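Local coordinates for luciferase-like monooxygenase (PDB 4US5), which probably inserts one atom of molecular oxygen into an organic substrate, as a monooxygenase of the flavin-utilising bacterial luciferase family, at residues V239-R244 and D262-E267; Y85-V90 and L141-A146; Y188-F193 and R200-T205; D136-L141 and A178-R183. One frame throughout, in Å; residues are numbered along the deposited sequence.

Interaction 1: residues V239-R244 and D262-E267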
loop_
_atom_site.group_PDB
_atom_site.type_symbol
_atom_site.label_atom_id
_atom_site.label_comp_id
_atom_site.label_asym_id
_atom_site.label_seq_id
_atom_site.Cartn_x
_atom_site.Cartn_y
_atom_site.Cartn_z
ATOM N N VAL B 239 -7.642 -20.436 26.439
ATOM C CA VAL B 239 -7.417 -19.544 25.257
ATOM C C VAL B 239 -6.714 -20.346 24.104
ATOM O O VAL B 239 -7.044 -20.187 22.921
ATOM C CB VAL B 239 -6.619 -18.274 25.654
ATOM C CG1 VAL B 239 -6.353 -17.394 24.429
ATOM C CG2 VAL B 239 -7.372 -17.484 26.710
ATOM N N TYR B 240 -5.814 -21.258 24.468
ATOM C CA TYR B 240 -5.069 -22.087 23.518
ATOM C C TYR B 240 -5.925 -23.127 22.789
ATOM O O TYR B 240 -5.566 -23.578 21.725
ATOM C CB TYR B 240 -3.947 -22.821 24.291
ATOM C CG TYR B 240 -3.061 -23.705 23.490
ATOM C CD1 TYR B 240 -2.452 -23.263 22.311
ATOM C CD2 TYR B 240 -2.735 -24.990 23.956
ATOM C CE1 TYR B 240 -1.594 -24.081 21.592
ATOM C CE2 TYR B 240 -1.846 -25.802 23.255
ATOM C CZ TYR B 240 -1.284 -25.345 22.088
ATOM O OH TYR B 240 -0.440 -26.175 21.393
ATOM N N ALA B 241 -7.065 -23.476 23.361
ATOM C CA ALA B 241 -7.929 -24.492 22.780
ATOM C C ALA B 241 -8.383 -24.144 21.356
ATOM O O ALA B 241 -8.517 -25.016 20.505
ATOM C CB ALA B 241 -9.129 -24.721 23.681
ATOM N N THR B 242 -8.628 -22.860 21.106
ATOM C CA THR B 242 -8.878 -22.360 19.755
ATOM C C THR B 242 -7.862 -22.866 18.752
ATOM O O THR B 242 -8.213 -23.394 17.677
ATOM C CB THR B 242 -8.851 -20.812 19.771
ATOM O OG1 THR B 242 -9.988 -20.346 20.484
ATOM C CG2 THR B 242 -8.809 -20.196 18.369
ATOM N N HIS B 243 -6.590 -22.730 19.097
ATOM C CA HIS B 243 -5.541 -23.125 18.194
ATOM C C HIS B 243 -5.490 -24.648 18.011
ATOM O O HIS B 243 -5.236 -25.151 16.919
ATOM C CB HIS B 243 -4.217 -22.617 18.716
ATOM C CG HIS B 243 -3.228 -22.352 17.645
ATOM N ND1 HIS B 243 -2.060 -21.682 17.880
ATOM C CD2 HIS B 243 -3.247 -22.627 16.322
ATOM C CE1 HIS B 243 -1.386 -21.574 16.749
ATOM N NE2 HIS B 243 -2.108 -22.100 15.783
ATOM N N ARG B 244 -5.644 -25.353 19.121
ATOM C CA ARG B 244 -5.649 -26.789 19.106
ATOM C C ARG B 244 -6.741 -27.301 18.149
ATOM O O ARG B 244 -6.486 -28.204 17.335
ATOM C CB ARG B 244 -5.868 -27.318 20.510
ATOM C CG ARG B 244 -4.720 -27.075 21.456
ATOM C CD ARG B 244 -5.051 -27.531 22.860
ATOM N NE ARG B 244 -5.203 -28.981 22.903
ATOM C CZ ARG B 244 -6.039 -29.633 23.699
ATOM N NH1 ARG B 244 -6.808 -28.988 24.557
ATOM N NH2 ARG B 244 -6.116 -30.972 23.609
ATOM N N ASP B 262 -14.258 -21.429 24.315
ATOM C CA ASP B 262 -15.089 -22.344 25.138
ATOM C C ASP B 262 -15.612 -23.513 24.317
ATOM O O ASP B 262 -15.510 -24.669 24.732
ATOM C CB ASP B 262 -16.206 -21.579 25.833
ATOM C CG ASP B 262 -15.682 -20.673 26.940
ATOM O OD1 ASP B 262 -14.731 -21.074 27.644
ATOM O OD2 ASP B 262 -16.221 -19.573 27.116
ATOM N N LEU B 263 -16.073 -23.230 23.121
ATOM C CA LEU B 263 -16.434 -24.283 22.177
ATOM C C LEU B 263 -15.254 -25.202 21.899
ATOM O O LEU B 263 -15.392 -26.436 21.852
ATOM C CB LEU B 263 -16.894 -23.669 20.862
ATOM C CG LEU B 263 -17.393 -24.603 19.733
ATOM C CD1 LEU B 263 -18.340 -23.872 18.778
ATOM C CD2 LEU B 263 -16.256 -25.215 18.932
ATOM N N ALA B 264 -14.086 -24.607 21.673
ATOM C CA ALA B 264 -12.896 -25.403 21.402
ATOM C C ALA B 264 -12.509 -26.296 22.583
ATOM O O ALA B 264 -12.079 -27.418 22.385
ATOM C CB ALA B 264 -11.720 -24.491 20.998
ATOM N N VAL B 265 -12.644 -25.797 23.800
ATOM C CA VAL B 265 -12.309 -26.589 24.991
ATOM C C VAL B 265 -13.159 -27.862 24.989
ATOM O O VAL B 265 -12.620 -28.980 25.076
ATOM C CB VAL B 265 -12.524 -25.803 26.293
ATOM C CG1 VAL B 265 -12.474 -26.735 27.529
ATOM C CG2 VAL B 265 -11.463 -24.721 26.440
ATOM N N ALA B 266 -14.467 -27.684 24.799
ATOM C CA ALA B 266 -15.425 -28.797 24.724
ATOM C C ALA B 266 -15.078 -29.791 23.640
ATOM O O ALA B 266 -15.026 -30.999 23.899
ATOM C CB ALA B 266 -16.841 -28.261 24.517
ATOM N N GLU B 267 -14.808 -29.305 22.431
ATOM C CA GLU B 267 -14.410 -30.195 21.334
ATOM C C GLU B 267 -13.146 -30.989 21.612
ATOM O O GLU B 267 -13.057 -32.167 21.251
ATOM C CB GLU B 267 -14.239 -29.423 20.013
ATOM C CG GLU B 267 -15.534 -28.963 19.376
ATOM C CD GLU B 267 -16.454 -30.141 19.062
ATOM O OE1 GLU B 267 -16.108 -30.956 18.177
ATOM O OE2 GLU B 267 -17.482 -30.274 19.753
HETATM O O HOH W 1 -9.922 -29.233 26.082
#

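Interaction 2: residues Y85-V90 and L141-A146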
loop_
_atom_site.group_PDB
_atom_site.type_symbol
_atom_site.label_atom_id
_atom_site.label_comp_id
_atom_site.label_asym_id
_atom_site.label_seq_id
_atom_site.Cartn_x
_atom_site.Cartn_y
_atom_site.Cartn_z
ATOM N N TYR B 85 6.571 -10.622 -7.046
ATOM C CA TYR B 85 6.583 -9.244 -7.444
ATOM C C TYR B 85 7.876 -8.824 -8.125
ATOM O O TYR B 85 8.917 -9.367 -7.861
ATOM C CB TYR B 85 6.399 -8.361 -6.204
ATOM C CG TYR B 85 5.169 -8.723 -5.399
ATOM C CD1 TYR B 85 3.899 -8.598 -5.958
ATOM C CD2 TYR B 85 5.279 -9.280 -4.147
ATOM C CE1 TYR B 85 2.780 -8.981 -5.268
ATOM C CE2 TYR B 85 4.156 -9.617 -3.408
ATOM C CZ TYR B 85 2.903 -9.465 -3.979
ATOM O OH TYR B 85 1.798 -9.774 -3.238
ATOM N N SER B 86 7.787 -7.776 -8.932
ATOM C CA SER B 86 8.982 -7.070 -9.386
ATOM C C SER B 86 9.715 -6.501 -8.190
ATOM O O SER B 86 9.120 -5.807 -7.396
ATOM C CB SER B 86 8.573 -5.928 -10.316
ATOM O OG SER B 86 9.627 -5.010 -10.473
ATOM N N PRO B 87 11.040 -6.763 -8.075
ATOM C CA PRO B 87 11.789 -6.118 -7.013
ATOM C C PRO B 87 11.785 -4.587 -7.069
ATOM O O PRO B 87 11.864 -3.954 -6.038
ATOM C CB PRO B 87 13.201 -6.689 -7.181
ATOM C CG PRO B 87 12.967 -8.024 -7.815
ATOM C CD PRO B 87 11.847 -7.794 -8.769
ATOM N N LEU B 88 11.635 -3.995 -8.255
ATOM C CA LEU B 88 11.551 -2.557 -8.355
ATOM C C LEU B 88 10.246 -2.037 -7.741
ATOM O O LEU B 88 10.236 -1.044 -7.041
ATOM C CB LEU B 88 11.632 -2.107 -9.797
ATOM C CG LEU B 88 11.415 -0.613 -10.031
ATOM C CD1 LEU B 88 12.394 0.238 -9.233
ATOM C CD2 LEU B 88 11.512 -0.323 -11.508
ATOM N N LYS B 89 9.159 -2.707 -8.052
ATOM C CA LYS B 89 7.867 -2.351 -7.450
ATOM C C LYS B 89 7.938 -2.402 -5.950
ATOM O O LYS B 89 7.509 -1.477 -5.269
ATOM C CB LYS B 89 6.774 -3.268 -7.966
ATOM C CG LYS B 89 5.411 -3.079 -7.293
ATOM C CD LYS B 89 4.915 -1.651 -7.342
ATOM C CE LYS B 89 3.494 -1.564 -6.775
ATOM N NZ LYS B 89 2.947 -0.178 -6.831
ATOM N N VAL B 90 8.449 -3.482 -5.399
ATOM C CA VAL B 90 8.591 -3.569 -3.956
ATOM C C VAL B 90 9.445 -2.426 -3.381
ATOM O O VAL B 90 9.111 -1.839 -2.345
ATOM C CB VAL B 90 9.130 -4.953 -3.538
ATOM C CG1 VAL B 90 9.386 -5.030 -2.030
ATOM C CG2 VAL B 90 8.140 -6.035 -3.936
ATOM N N LEU B 141 16.211 -10.808 -4.166
ATOM C CA LEU B 141 16.616 -10.114 -2.980
ATOM C C LEU B 141 17.853 -9.225 -3.239
ATOM O O LEU B 141 17.935 -8.105 -2.740
ATOM C CB LEU B 141 16.866 -11.154 -1.878
ATOM C CG LEU B 141 17.013 -10.761 -0.430
ATOM C CD1 LEU B 141 15.927 -9.822 0.042
ATOM C CD2 LEU B 141 17.005 -12.043 0.406
ATOM N N GLU B 142 18.783 -9.714 -4.042
ATOM C CA GLU B 142 19.922 -8.899 -4.488
ATOM C C GLU B 142 19.471 -7.746 -5.362
ATOM O O GLU B 142 19.976 -6.639 -5.255
ATOM C CB GLU B 142 20.925 -9.728 -5.349
ATOM C CG GLU B 142 22.382 -9.415 -4.998
ATOM C CD GLU B 142 22.835 -10.189 -3.797
ATOM O OE1 GLU B 142 23.353 -11.327 -3.982
ATOM O OE2 GLU B 142 22.682 -9.646 -2.675
ATOM N N GLN B 143 18.556 -8.027 -6.278
ATOM C CA GLN B 143 18.004 -6.980 -7.128
ATOM C C GLN B 143 17.319 -5.895 -6.289
ATOM O O GLN B 143 17.458 -4.706 -6.547
ATOM C CB GLN B 143 16.957 -7.543 -8.059
ATOM C CG GLN B 143 17.424 -8.318 -9.257
ATOM C CD GLN B 143 16.239 -8.619 -10.157
ATOM O OE1 GLN B 143 15.480 -9.550 -9.896
ATOM N NE2 GLN B 143 16.022 -7.780 -11.168
ATOM N N LEU B 144 16.553 -6.324 -5.298
ATOM C CA LEU B 144 15.857 -5.387 -4.394
ATOM C C LEU B 144 16.872 -4.508 -3.691
ATOM O O LEU B 144 16.709 -3.311 -3.608
ATOM C CB LEU B 144 15.021 -6.176 -3.389
ATOM C CG LEU B 144 14.334 -5.400 -2.282
ATOM C CD1 LEU B 144 13.464 -4.288 -2.852
ATOM C CD2 LEU B 144 13.501 -6.377 -1.460
ATOM N N ARG B 145 17.906 -5.127 -3.124
ATOM C CA ARG B 145 18.947 -4.375 -2.401
ATOM C C ARG B 145 19.605 -3.349 -3.331
ATOM O O ARG B 145 19.839 -2.218 -2.926
ATOM C CB ARG B 145 19.949 -5.380 -1.782
ATOM C CG ARG B 145 20.955 -4.908 -0.766
ATOM C CD ARG B 145 21.848 -6.108 -0.416
ATOM N NE ARG B 145 21.940 -6.357 1.009
ATOM C CZ ARG B 145 22.540 -7.425 1.538
ATOM N NH1 ARG B 145 23.082 -8.347 0.763
ATOM N NH2 ARG B 145 22.599 -7.559 2.852
ATOM N N ALA B 146 19.812 -3.712 -4.595
ATOM C CA ALA B 146 20.382 -2.810 -5.579
ATOM C C ALA B 146 19.438 -1.656 -5.896
ATOM O O ALA B 146 19.855 -0.511 -6.007
ATOM C CB ALA B 146 20.737 -3.562 -6.862
#

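Interaction 3: residues Y188-F193 and R200-T205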
loop_
_atom_site.group_PDB
_atom_site.type_symbol
_atom_site.label_atom_id
_atom_site.label_comp_id
_atom_site.label_asym_id
_atom_site.label_seq_id
_atom_site.Cartn_x
_atom_site.Cartn_y
_atom_site.Cartn_z
ATOM N N TYR B 188 17.772 -11.683 10.273
ATOM C CA TYR B 188 17.089 -12.905 10.012
ATOM C C TYR B 188 16.071 -13.194 11.088
ATOM O O TYR B 188 16.387 -13.111 12.250
ATOM C CB TYR B 188 18.106 -14.051 9.966
ATOM C CG TYR B 188 17.536 -15.403 9.666
ATOM C CD1 TYR B 188 16.881 -15.651 8.497
ATOM C CD2 TYR B 188 17.723 -16.476 10.554
ATOM C CE1 TYR B 188 16.400 -16.925 8.193
ATOM C CE2 TYR B 188 17.218 -17.744 10.283
ATOM C CZ TYR B 188 16.576 -17.970 9.098
ATOM O OH TYR B 188 16.108 -19.220 8.789
ATOM N N ALA B 189 14.856 -13.552 10.674
ATOM C CA ALA B 189 13.822 -13.948 11.608
ATOM C C ALA B 189 13.382 -15.364 11.290
ATOM O O ALA B 189 12.889 -15.646 10.197
ATOM C CB ALA B 189 12.656 -12.996 11.522
ATOM N N TYR B 190 13.580 -16.266 12.242
ATOM C CA TYR B 190 13.217 -17.678 12.072
ATOM C C TYR B 190 11.876 -18.005 12.676
ATOM O O TYR B 190 11.643 -17.785 13.876
ATOM C CB TYR B 190 14.262 -18.614 12.710
ATOM C CG TYR B 190 14.024 -20.078 12.397
ATOM C CD1 TYR B 190 14.500 -20.639 11.242
ATOM C CD2 TYR B 190 13.315 -20.892 13.273
ATOM C CE1 TYR B 190 14.283 -21.991 10.954
ATOM C CE2 TYR B 190 13.088 -22.232 12.998
ATOM C CZ TYR B 190 13.566 -22.770 11.808
ATOM O OH TYR B 190 13.343 -24.099 11.525
ATOM N N ALA B 191 11.021 -18.623 11.877
ATOM C CA ALA B 191 9.697 -19.059 12.339
ATOM C C ALA B 191 9.709 -20.406 13.060
ATOM O O ALA B 191 9.366 -21.443 12.483
ATOM C CB ALA B 191 8.698 -19.084 11.166
ATOM N N HIS B 192 9.972 -20.354 14.353
ATOM C CA HIS B 192 9.987 -21.537 15.180
ATOM C C HIS B 192 8.637 -22.252 15.151
ATOM O O HIS B 192 8.575 -23.504 15.129
ATOM C CB HIS B 192 10.355 -21.173 16.596
ATOM C CG HIS B 192 10.077 -22.255 17.565
ATOM N ND1 HIS B 192 10.866 -23.378 17.675
ATOM C CD2 HIS B 192 8.998 -22.473 18.351
ATOM C CE1 HIS B 192 10.324 -24.202 18.555
ATOM N NE2 HIS B 192 9.221 -23.644 19.025
ATOM N N PHE B 193 7.562 -21.470 15.110
ATOM C CA PHE B 193 6.233 -22.026 15.183
ATOM C C PHE B 193 5.862 -22.764 13.909
ATOM O O PHE B 193 4.889 -23.509 13.886
ATOM C CB PHE B 193 5.193 -20.930 15.488
ATOM C CG PHE B 193 5.015 -19.911 14.387
ATOM C CD1 PHE B 193 5.887 -18.848 14.256
ATOM C CD2 PHE B 193 3.935 -19.980 13.519
ATOM C CE1 PHE B 193 5.715 -17.906 13.270
ATOM C CE2 PHE B 193 3.765 -19.047 12.526
ATOM C CZ PHE B 193 4.646 -17.991 12.409
ATOM N N ARG B 200 16.947 -24.797 16.543
ATOM C CA ARG B 200 18.293 -24.705 17.080
ATOM C C ARG B 200 19.350 -24.736 15.981
ATOM O O ARG B 200 20.249 -23.877 15.942
ATOM C CB ARG B 200 18.528 -25.815 18.115
ATOM C CG ARG B 200 19.936 -25.793 18.701
ATOM C CD ARG B 200 20.098 -26.904 19.696
ATOM N NE ARG B 200 19.394 -26.666 20.966
ATOM C CZ ARG B 200 19.850 -25.923 21.961
ATOM N NH1 ARG B 200 20.982 -25.259 21.855
ATOM N NH2 ARG B 200 19.171 -25.830 23.076
ATOM N N GLU B 201 19.237 -25.669 15.065
ATOM C CA GLU B 201 20.218 -25.788 13.977
ATOM C C GLU B 201 20.234 -24.556 13.092
ATOM O O GLU B 201 21.310 -24.056 12.715
ATOM C CB GLU B 201 19.968 -27.047 13.120
ATOM C CG GLU B 201 20.951 -27.215 11.973
ATOM C CD GLU B 201 20.679 -28.407 11.063
ATOM O OE1 GLU B 201 19.791 -29.230 11.357
ATOM O OE2 GLU B 201 21.375 -28.521 10.041
ATOM N N ALA B 202 19.048 -24.071 12.728
ATOM C CA ALA B 202 18.933 -22.907 11.865
ATOM C C ALA B 202 19.570 -21.675 12.475
ATOM O O ALA B 202 20.332 -20.996 11.809
ATOM C CB ALA B 202 17.470 -22.639 11.504
HETATM N N MSE B 203 19.289 -21.406 13.740
HETATM C CA MSE B 203 19.806 -20.241 14.399
HETATM C C MSE B 203 21.318 -20.383 14.627
HETATM O O MSE B 203 22.060 -19.413 14.522
HETATM C CB MSE B 203 19.037 -19.952 15.672
HETATM C CG MSE B 203 17.547 -19.646 15.357
HETATM SE SE MSE B 203 17.378 -17.815 14.624
HETATM C CE MSE B 203 17.161 -16.865 16.328
ATOM N N ASP B 204 21.771 -21.598 14.930
ATOM C CA ASP B 204 23.244 -21.868 15.023
ATOM C C ASP B 204 23.924 -21.592 13.688
ATOM O O ASP B 204 24.949 -20.916 13.646
ATOM C CB ASP B 204 23.497 -23.321 15.436
ATOM C CG ASP B 204 23.278 -23.559 16.928
ATOM O OD1 ASP B 204 23.148 -22.579 17.674
ATOM O OD2 ASP B 204 23.230 -24.746 17.347
ATOM N N THR B 205 23.346 -22.121 12.614
ATOM C CA THR B 205 23.870 -21.972 11.255
ATOM C C THR B 205 23.942 -20.528 10.808
ATOM O O THR B 205 24.962 -20.075 10.244
ATOM C CB THR B 205 23.026 -22.774 10.258
ATOM O OG1 THR B 205 23.146 -24.163 10.578
ATOM C CG2 THR B 205 23.488 -22.573 8.825
#

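Interaction 4: residues D136-L141 and A178-R183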
loop_
_atom_site.group_PDB
_atom_site.type_symbol
_atom_site.label_atom_id
_atom_site.label_comp_id
_atom_site.label_asym_id
_atom_site.label_seq_id
_atom_site.Cartn_x
_atom_site.Cartn_y
_atom_site.Cartn_z
ATOM N N ASP B 136 16.023 -18.344 -7.070
ATOM C CA ASP B 136 15.369 -17.168 -7.648
ATOM C C ASP B 136 15.101 -16.082 -6.572
ATOM O O ASP B 136 15.248 -14.877 -6.823
ATOM C CB ASP B 136 14.061 -17.552 -8.307
ATOM C CG ASP B 136 13.406 -16.377 -9.005
ATOM O OD1 ASP B 136 14.084 -15.733 -9.834
ATOM O OD2 ASP B 136 12.230 -16.078 -8.704
ATOM N N LEU B 137 14.652 -16.503 -5.399
ATOM C CA LEU B 137 14.343 -15.535 -4.334
ATOM C C LEU B 137 15.589 -14.766 -3.967
ATOM O O LEU B 137 15.550 -13.536 -3.852
ATOM C CB LEU B 137 13.745 -16.223 -3.122
ATOM C CG LEU B 137 13.431 -15.306 -1.927
ATOM C CD1 LEU B 137 12.518 -14.162 -2.352
ATOM C CD2 LEU B 137 12.788 -16.105 -0.796
ATOM N N TRP B 138 16.719 -15.471 -3.832
ATOM C CA TRP B 138 17.955 -14.804 -3.404
ATOM C C TRP B 138 18.465 -13.838 -4.462
ATOM O O TRP B 138 18.986 -12.764 -4.128
ATOM C CB TRP B 138 19.056 -15.798 -3.022
ATOM C CG TRP B 138 18.601 -16.972 -2.193
ATOM C CD1 TRP B 138 18.976 -18.275 -2.364
ATOM C CD2 TRP B 138 17.677 -16.962 -1.085
ATOM N NE1 TRP B 138 18.358 -19.068 -1.434
ATOM C CE2 TRP B 138 17.551 -18.293 -0.640
ATOM C CE3 TRP B 138 16.952 -15.960 -0.428
ATOM C CZ2 TRP B 138 16.721 -18.658 0.441
ATOM C CZ3 TRP B 138 16.122 -16.322 0.638
ATOM C CH2 TRP B 138 16.018 -17.668 1.063
ATOM N N ARG B 139 18.241 -14.167 -5.725
ATOM C CA ARG B 139 18.506 -13.246 -6.819
ATOM C C ARG B 139 17.614 -11.987 -6.768
ATOM O O ARG B 139 18.086 -10.871 -6.973
ATOM C CB ARG B 139 18.271 -13.934 -8.151
ATOM C CG ARG B 139 18.757 -13.148 -9.365
ATOM C CD ARG B 139 18.248 -13.710 -10.681
ATOM N NE ARG B 139 18.771 -15.057 -10.976
ATOM C CZ ARG B 139 19.891 -15.314 -11.671
ATOM N NH1 ARG B 139 20.649 -14.327 -12.146
ATOM N NH2 ARG B 139 20.266 -16.572 -11.885
ATOM N N ARG B 140 16.329 -12.189 -6.536
ATOM C CA ARG B 140 15.383 -11.055 -6.393
ATOM C C ARG B 140 15.764 -10.175 -5.226
ATOM O O ARG B 140 15.690 -8.958 -5.287
ATOM C CB ARG B 140 13.971 -11.576 -6.180
ATOM C CG ARG B 140 13.295 -12.064 -7.411
ATOM C CD ARG B 140 12.019 -12.826 -7.072
ATOM N NE ARG B 140 11.461 -13.345 -8.292
ATOM C CZ ARG B 140 10.680 -12.673 -9.108
ATOM N NH1 ARG B 140 10.227 -11.481 -8.791
ATOM N NH2 ARG B 140 10.307 -13.230 -10.240
ATOM N N LEU B 141 16.211 -10.808 -4.166
ATOM C CA LEU B 141 16.616 -10.114 -2.980
ATOM C C LEU B 141 17.853 -9.225 -3.239
ATOM O O LEU B 141 17.935 -8.105 -2.740
ATOM C CB LEU B 141 16.866 -11.154 -1.878
ATOM C CG LEU B 141 17.013 -10.761 -0.430
ATOM C CD1 LEU B 141 15.927 -9.822 0.042
ATOM C CD2 LEU B 141 17.005 -12.043 0.406
ATOM N N ALA B 178 18.437 -19.790 6.543
ATOM C CA ALA B 178 19.369 -19.275 7.495
ATOM C C ALA B 178 20.782 -19.151 6.843
ATOM O O ALA B 178 21.502 -18.207 7.116
ATOM C CB ALA B 178 19.416 -20.179 8.725
ATOM N N GLU B 179 21.139 -20.134 6.007
ATOM C CA GLU B 179 22.393 -20.088 5.213
ATOM C C GLU B 179 22.400 -18.912 4.275
ATOM O O GLU B 179 23.394 -18.215 4.139
ATOM C CB GLU B 179 22.573 -21.393 4.411
ATOM C CG GLU B 179 22.993 -22.567 5.280
ATOM C CD GLU B 179 22.836 -23.940 4.608
ATOM O OE1 GLU B 179 22.339 -24.032 3.459
ATOM O OE2 GLU B 179 23.207 -24.947 5.261
ATOM N N ALA B 180 21.262 -18.665 3.630
ATOM C CA ALA B 180 21.153 -17.541 2.694
ATOM C C ALA B 180 21.263 -16.197 3.404
ATOM O O ALA B 180 22.013 -15.324 2.982
ATOM C CB ALA B 180 19.863 -17.631 1.905
ATOM N N ALA B 181 20.567 -16.058 4.538
ATOM C CA ALA B 181 20.642 -14.842 5.311
ATOM C C ALA B 181 22.049 -14.590 5.790
ATOM O O ALA B 181 22.535 -13.452 5.792
ATOM C CB ALA B 181 19.698 -14.916 6.508
ATOM N N ALA B 182 22.721 -15.664 6.222
ATOM C CA ALA B 182 24.125 -15.570 6.643
ATOM C C ALA B 182 25.036 -15.114 5.503
ATOM O O ALA B 182 25.808 -14.175 5.651
ATOM C CB ALA B 182 24.592 -16.915 7.168
ATOM N N ARG B 183 24.887 -15.766 4.364
ATOM C CA ARG B 183 25.672 -15.472 3.189
ATOM C C ARG B 183 25.540 -14.007 2.795
ATOM O O ARG B 183 26.514 -13.359 2.395
ATOM C CB ARG B 183 25.232 -16.402 2.065
ATOM C CG ARG B 183 25.985 -16.271 0.763
ATOM C CD ARG B 183 25.610 -17.406 -0.188
ATOM N NE ARG B 183 24.289 -17.178 -0.759
ATOM C CZ ARG B 183 23.224 -17.970 -0.614
ATOM N NH1 ARG B 183 23.267 -19.116 0.096
ATOM N NH2 ARG B 183 22.084 -17.607 -1.188
#

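Interaction 1: residues V239-R244 and D262-E267
Val265 holds CG1 anti to its backbone N (chi1 167°), which leaves CG2 anti to the carbonyl carbon and turned beside the N, on the flank that meets Ala241. That methyl comes to 3.6 Å from Ala241 CB. One residue back, Ala264 has no torsion to choose: its single methyl points toward the partner helix and lies against the backbone there, with Ala264 CB 3.3 Å from Ala241 O and 3.5 Å from Thr242 N. The two alanine methyls meet at 3.7 Å between Ala241 CB and Ala264 CB, and the CA atoms of the same pair are 5.2 Å apart. With nothing longer than a methyl at this point, the backbones come close enough for Ala264 CB to rest on main-chain atoms as well as on the Ala241 methyl.

The polar groups lie round this apolar spot. Thr242 OG1 is taken up by Pro259 O, and Arg244 forms a salt bridge through NH2 to Asp274. A water sits 2.9 Å from Val265 O and reaches Arg244 NH1 only weakly, so any water link from Arg244 to the other helix is loose at most. Leu245, one residue further along helix 233-251, also packs on Ala264.

The local axes pass 7.4 Å apart at 65°, a close, steep helix-helix crossing of the kind that small alanine side chains allow. It joins helix 233-251, which follows strand 221-229 of the TIM-barrel fold, to the short helix 261-268 in the connection leading to strand 286-289.

Interaction 2: residues Y85-V90 and L141-A146
Pro87 fits between two consecutive side chains of the facing helix, Gln143 and Leu144. Gln143 has CG anti to its carbonyl carbon (chi1 -77°) and runs on extended, a shape that lays its amide end beside the proline ring: Gln143 OE1 is 3.6 Å from Pro87 CG, and further back on the chain Gln143 CB is 4.0 Å from the same carbon. The two side chains cross obliquely, and the touch is plain packing of a carbonyl oxygen on a ring CH2.

Leu144 swings the other way, with CG anti to the backbone N (chi1 174°). With chi2 near 55°, its CD1 branch reaches along the first turn of helix 87-100, lying 3.6 Å from Pro87 O and 4.2 Å from Val90 CG1, while Leu144 CB lies 4.2 Å from Pro87 CB. The rigid proline opens the helix right after the N-cap residue Ser86, whose OG accepts two weak capping bonds, from Leu88 N and Lys89 N. That hydroxyl is also bonded to Ala122 O of the second subunit, and Lys89 NZ makes a salt bridge to Glu60 of the second subunit.

Below the contact, Val90 and Leu144 both rest on Leu107 of strand 105-110, and Leu144 touches Ile109 as well. Helices 87-100 and 134-147 thus both pack on that strand of the barrel sheet, with the second subunit against the start of helix 87-100.

Interaction 3: residues Y188-F193 and R200-T205
Glu201 O, on the residue just before the Ala202 that meets Tyr190, is gripped by two donors of Thr205. The backbone N and the hydroxyl OG1 of Thr205 each lie 2.8 Å from Glu201 O and arrive from opposite faces of its plane. OG1 sits 39° out of that plane and adds a side-chain bond to the ordinary helical one.

On the inward side of this turn the contact is apolar. Tyr190 carries its ring anti to the backbone N (chi1 -172°), out from the strand and up to the helix, where Tyr190 CE1 comes within 3.3 Å of Ala202 CB. The methyl meets the ring obliquely, and the phenol beyond bonds to Thr195 O. Strand 188-191 and helix 199-209 are the first two members of a beta-alpha-beta unit of the TIM barrel; here they run antiparallel at 171°, their axes 9.6 Å apart.

In Met203, a selenomethionine, CG lies beside the backbone N and the bend at chi2 turns SE towards the strand; the further bend at chi3 sets only the end methyl. SE settles 3.7 Å from Tyr190 CB and makes an oblique Met-aromatic contact with Tyr188, 5.4 Å from the ring centroid. The hydroxyl of Tyr188 goes on to Ser177 OG.

Interaction 4: residues D136-L141 and A178-R183
Trp138 spreads its indole against Ala180, and this is the tight half of the contact. Ala180 CB stands over the middle of the ring system, 3.6 Å from the centroid of the six-membered ring and 15° off its normal, a well-formed CH-pi contact; its nearest ring atom is Trp138 CE2 at 3.5 Å. On the opposite face Leu137 CB lies 4.2 Å above the plane, near the rim, and Leu170 of strand 167-172 also touches the indole.

The outer half is looser not in distance but in extent: from Arg183, NH2 alone touches the indole. Arg183 is solvent-exposed; its chain leaves anti to the backbone N (chi1 -178°) and bends at chi3, bringing NH2 to 3.4 Å from Trp138 CD1 on the pyrrole side. The guanidinium comes edge first, its plane 67° from that of the indole, so the two groups do not stack. With an alanine in place of Trp138, the methyl of Ala180 would probably face a gap between helices 134-147 and 175-184, and the Arg183 end would be set free to turn.

Dispersion between one methyl and an aromatic face therefore appears to do most of the joining here, with the arginine's oblique approach probably adding less.

Interactions 2, 4 and 3 form a chain of neighbours round the barrel. Interactions 2 and 4, with centres 13 Å apart, share helix 134-147 and even Leu141, and their segments alternate along the sequence. Interaction 4 leads into interaction 3, its centre about 15 Å away, because helix 175-184 is followed in the chain by strand 188-191 and Tyr188 packs on Ala178 and Ala181. Interaction 1 comes last in sequence and stands apart, 42 Å between centres from interaction 2, on the opposite side of the chain's centre. The second subunit reaches residues of interactions 2 and 4 but touches neither 1 nor 3, so of these four contacts the two on helix 134-147 are the ones beside the second subunit.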